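PDB 2H1Y: malonyl coenzyme A-acyl carrier protein transacylase from Helicobacter pylori, which probably catalyses transfer of the malonyl group from malonyl-CoA to holo-acyl carrier protein, releasing CoA and supplying malonyl-ACP for fatty acid synthesis. Local coordinates for residues Gly30-Glu35 with Val304-Gly309. Sequence-based numbering, arbitrary orientation.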
ATOM      1  N   GLY A  30      -0.084 -14.591   5.820  1.00 57.09           N
ATOM      2  CA  GLY A  30      -0.586 -14.413   7.171  1.00 57.54           C
ATOM      3  C   GLY A  30      -0.624 -15.715   7.926  1.00 57.98           C
ATOM      4  O   GLY A  30      -1.321 -15.812   8.928  1.00 58.49           O
ATOM      5  N   LYS A  31       0.125 -16.708   7.432  1.00 58.19           N
ATOM      6  CA  LYS A  31       0.162 -18.056   7.991  1.00 58.16           C
ATOM      7  C   LYS A  31       0.394 -18.039   9.499  1.00 57.71           C
ATOM      8  O   LYS A  31      -0.420 -18.570  10.267  1.00 57.83           O
ATOM      9  CB  LYS A  31       1.232 -18.892   7.275  1.00 58.77           C
ATOM     10  CG  LYS A  31       1.033 -20.420   7.347  1.00 59.73           C
ATOM     11  CD  LYS A  31       1.593 -21.107   6.077  1.00 61.87           C
ATOM     12  CE  LYS A  31       1.881 -22.612   6.270  1.00 62.20           C
ATOM     13  NZ  LYS A  31       0.697 -23.352   6.825  1.00 64.23           N
ATOM     14  N   SER A  32       1.487 -17.402   9.911  1.00 57.14           N
ATOM     15  CA  SER A  32       1.881 -17.314  11.310  1.00 56.55           C
ATOM     16  C   SER A  32       0.758 -16.778  12.190  1.00 56.57           C
ATOM     17  O   SER A  32       0.486 -17.338  13.262  1.00 56.69           O
ATOM     18  CB  SER A  32       3.144 -16.470  11.447  1.00 56.41           C
ATOM     19  OG  SER A  32       3.446 -16.224  12.796  1.00 56.88           O
ATOM     20  N   PHE A  33       0.093 -15.716  11.732  1.00 56.29           N
ATOM     21  CA  PHE A  33      -1.034 -15.138  12.471  1.00 56.15           C
ATOM     22  C   PHE A  33      -2.140 -16.171  12.676  1.00 56.43           C
ATOM     23  O   PHE A  33      -2.561 -16.449  13.814  1.00 56.40           O
ATOM     24  CB  PHE A  33      -1.634 -13.935  11.727  1.00 55.69           C
ATOM     25  CG  PHE A  33      -0.842 -12.663  11.850  1.00 55.26           C
ATOM     26  CD1 PHE A  33      -0.853 -11.731  10.809  1.00 53.84           C
ATOM     27  CD2 PHE A  33      -0.089 -12.384  12.991  1.00 55.40           C
ATOM     28  CE1 PHE A  33      -0.137 -10.545  10.897  1.00 53.15           C
ATOM     29  CE2 PHE A  33       0.637 -11.175  13.090  1.00 55.16           C
ATOM     30  CZ  PHE A  33       0.608 -10.262  12.038  1.00 53.77           C
ATOM     31  N   TYR A  34      -2.596 -16.717  11.547  1.00 56.50           N
ATOM     32  CA  TYR A  34      -3.666 -17.698  11.456  1.00 56.54           C
ATOM     33  C   TYR A  34      -3.558 -18.802  12.488  1.00 57.19           C
ATOM     34  O   TYR A  34      -4.547 -19.120  13.148  1.00 57.14           O
ATOM     35  CB  TYR A  34      -3.671 -18.313  10.056  1.00 56.06           C
ATOM     36  CG  TYR A  34      -4.792 -19.300   9.793  1.00 55.65           C
ATOM     37  CD1 TYR A  34      -4.570 -20.683   9.853  1.00 54.41           C
ATOM     38  CD2 TYR A  34      -6.073 -18.851   9.466  1.00 54.57           C
ATOM     39  CE1 TYR A  34      -5.603 -21.590   9.604  1.00 53.59           C
ATOM     40  CE2 TYR A  34      -7.104 -19.745   9.209  1.00 54.76           C
ATOM     41  CZ  TYR A  34      -6.864 -21.113   9.284  1.00 54.98           C
ATOM     42  OH  TYR A  34      -7.898 -21.982   9.024  1.00 55.48           O
ATOM     43  N   GLU A  35      -2.359 -19.380  12.620  1.00 57.93           N
ATOM     44  CA  GLU A  35      -2.129 -20.515  13.516  1.00 58.38           C
ATOM     45  C   GLU A  35      -1.975 -20.145  14.974  1.00 58.31           C
ATOM     46  O   GLU A  35      -2.299 -20.942  15.840  1.00 58.95           O
ATOM     47  CB  GLU A  35      -0.925 -21.321  13.060  1.00 58.37           C
ATOM     48  CG  GLU A  35      -1.320 -22.449  12.146  1.00 61.04           C
ATOM     49  CD  GLU A  35      -0.344 -22.651  10.996  1.00 64.36           C
ATOM     50  OE1 GLU A  35       0.799 -22.131  11.083  1.00 64.72           O
ATOM     51  OE2 GLU A  35      -0.727 -23.335  10.006  1.00 65.82           O
ATOM     52  N   VAL A 304       5.313  -5.852  11.589  1.00 50.90           N
ATOM     53  CA  VAL A 304       4.363  -6.715  12.273  1.00 50.98           C
ATOM     54  C   VAL A 304       3.632  -7.528  11.210  1.00 51.42           C
ATOM     55  O   VAL A 304       2.532  -7.167  10.768  1.00 51.48           O
ATOM     56  CB  VAL A 304       3.353  -5.882  13.093  1.00 50.96           C
ATOM     57  CG1 VAL A 304       2.481  -6.785  13.963  1.00 50.11           C
ATOM     58  CG2 VAL A 304       4.084  -4.822  13.944  1.00 51.04           C
ATOM     59  N   GLY A 305       4.260  -8.613  10.776  1.00 51.66           N
ATOM     60  CA  GLY A 305       3.624  -9.525   9.833  1.00 52.28           C
ATOM     61  C   GLY A 305       3.550 -10.937  10.373  1.00 52.90           C
ATOM     62  O   GLY A 305       2.910 -11.805   9.766  1.00 53.31           O
ATOM     63  N   ASP A 306       4.179 -11.135  11.536  1.00 53.32           N
ATOM     64  CA  ASP A 306       4.543 -12.432  12.104  1.00 53.41           C
ATOM     65  C   ASP A 306       4.028 -12.423  13.504  1.00 53.40           C
ATOM     66  O   ASP A 306       3.795 -11.354  14.056  1.00 53.09           O
ATOM     67  CB  ASP A 306       6.066 -12.502  12.266  1.00 53.19           C
ATOM     68  CG  ASP A 306       6.771 -13.021  11.051  1.00 54.55           C
ATOM     69  OD1 ASP A 306       6.248 -13.935  10.378  1.00 58.24           O
ATOM     70  OD2 ASP A 306       7.883 -12.534  10.779  1.00 55.73           O
ATOM     71  N   ASN A 307       3.934 -13.594  14.122  1.00 53.49           N
ATOM     72  CA  ASN A 307       3.760 -13.629  15.563  1.00 54.25           C
ATOM     73  C   ASN A 307       4.986 -13.045  16.293  1.00 53.71           C
ATOM     74  O   ASN A 307       4.861 -12.423  17.353  1.00 53.48           O
ATOM     75  CB  ASN A 307       3.457 -15.039  16.046  1.00 54.83           C
ATOM     76  CG  ASN A 307       2.920 -15.053  17.468  1.00 58.83           C
ATOM     77  OD1 ASN A 307       2.514 -14.006  18.012  1.00 61.75           O
ATOM     78  ND2 ASN A 307       2.906 -16.242  18.089  1.00 61.15           N
ATOM     79  N   LYS A 308       6.161 -13.254  15.695  1.00 53.22           N
ATOM     80  CA  LYS A 308       7.428 -12.704  16.163  1.00 52.54           C
ATOM     81  C   LYS A 308       7.392 -11.176  16.125  1.00 52.02           C
ATOM     82  O   LYS A 308       7.700 -10.530  17.127  1.00 52.03           O
ATOM     83  CB  LYS A 308       8.582 -13.244  15.309  1.00 52.30           C
ATOM     84  CG  LYS A 308       9.962 -12.842  15.787  1.00 52.08           C
ATOM     85  CD  LYS A 308      11.081 -13.456  14.921  1.00 52.57           C
ATOM     86  CE  LYS A 308      11.462 -12.586  13.724  1.00 53.94           C
ATOM     87  NZ  LYS A 308      12.075 -11.278  14.121  1.00 55.19           N
ATOM     88  N   GLY A 309       7.006 -10.611  14.980  1.00 51.47           N
ATOM     89  CA  GLY A 309       6.826  -9.163  14.854  1.00 51.45           C
ATOM     90  C   GLY A 309       5.752  -8.645  15.803  1.00 51.78           C
ATOM     91  O   GLY A 309       5.922  -7.588  16.428  1.00 51.51           O
TER
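With OG anti to its own backbone N (chi1 172°), S32 extends its hydroxyl from the short helix 31-36 toward N307, while F33 holds CG anti to the carbonyl carbon (chi1 -78°), and its ring, turned by chi2, lies beside the backbone of G305 and D306. The S32 hydroxyl accepts a hydrogen bond from the N307 amide, with 3.0 Å between N and OG and an N-H...O angle of 160°. That amide belongs to the first turn of helix 307-320, where no carbonyl from a preceding turn of the helix is there to accept its N-H; D306, at the N-cap position, makes no capping bond with its carboxylate, and the serine of another helix accepts instead. A small hydroxyl side chain suits the site, because the CB of N307 comes within 3.5 Å of the same OG. Strand 301-304 is the outermost strand on this side of the mixed, largely parallel sheet of the acyltransferase α/β core, and G305 and D306 carry the chain from its end into the C-terminal helix. The F33 ring packs against this turn: the carbonyl oxygen of G305 sits over one face, 3.5 Å above the plane and offset toward the rim, and that of V304 lies at the edge. F33 CE2 also approaches D306 O at 3.3 Å, obliquely to the ring. The ring meets the G305 peptide itself, with CZ 3.4 Å from G305 C, and V304 adds a looser apolar touch, its CG1 4.4 Å from F33 CZ. A large aromatic fits here since it also reaches V79, I82, A83 and L86 of helix 69-90.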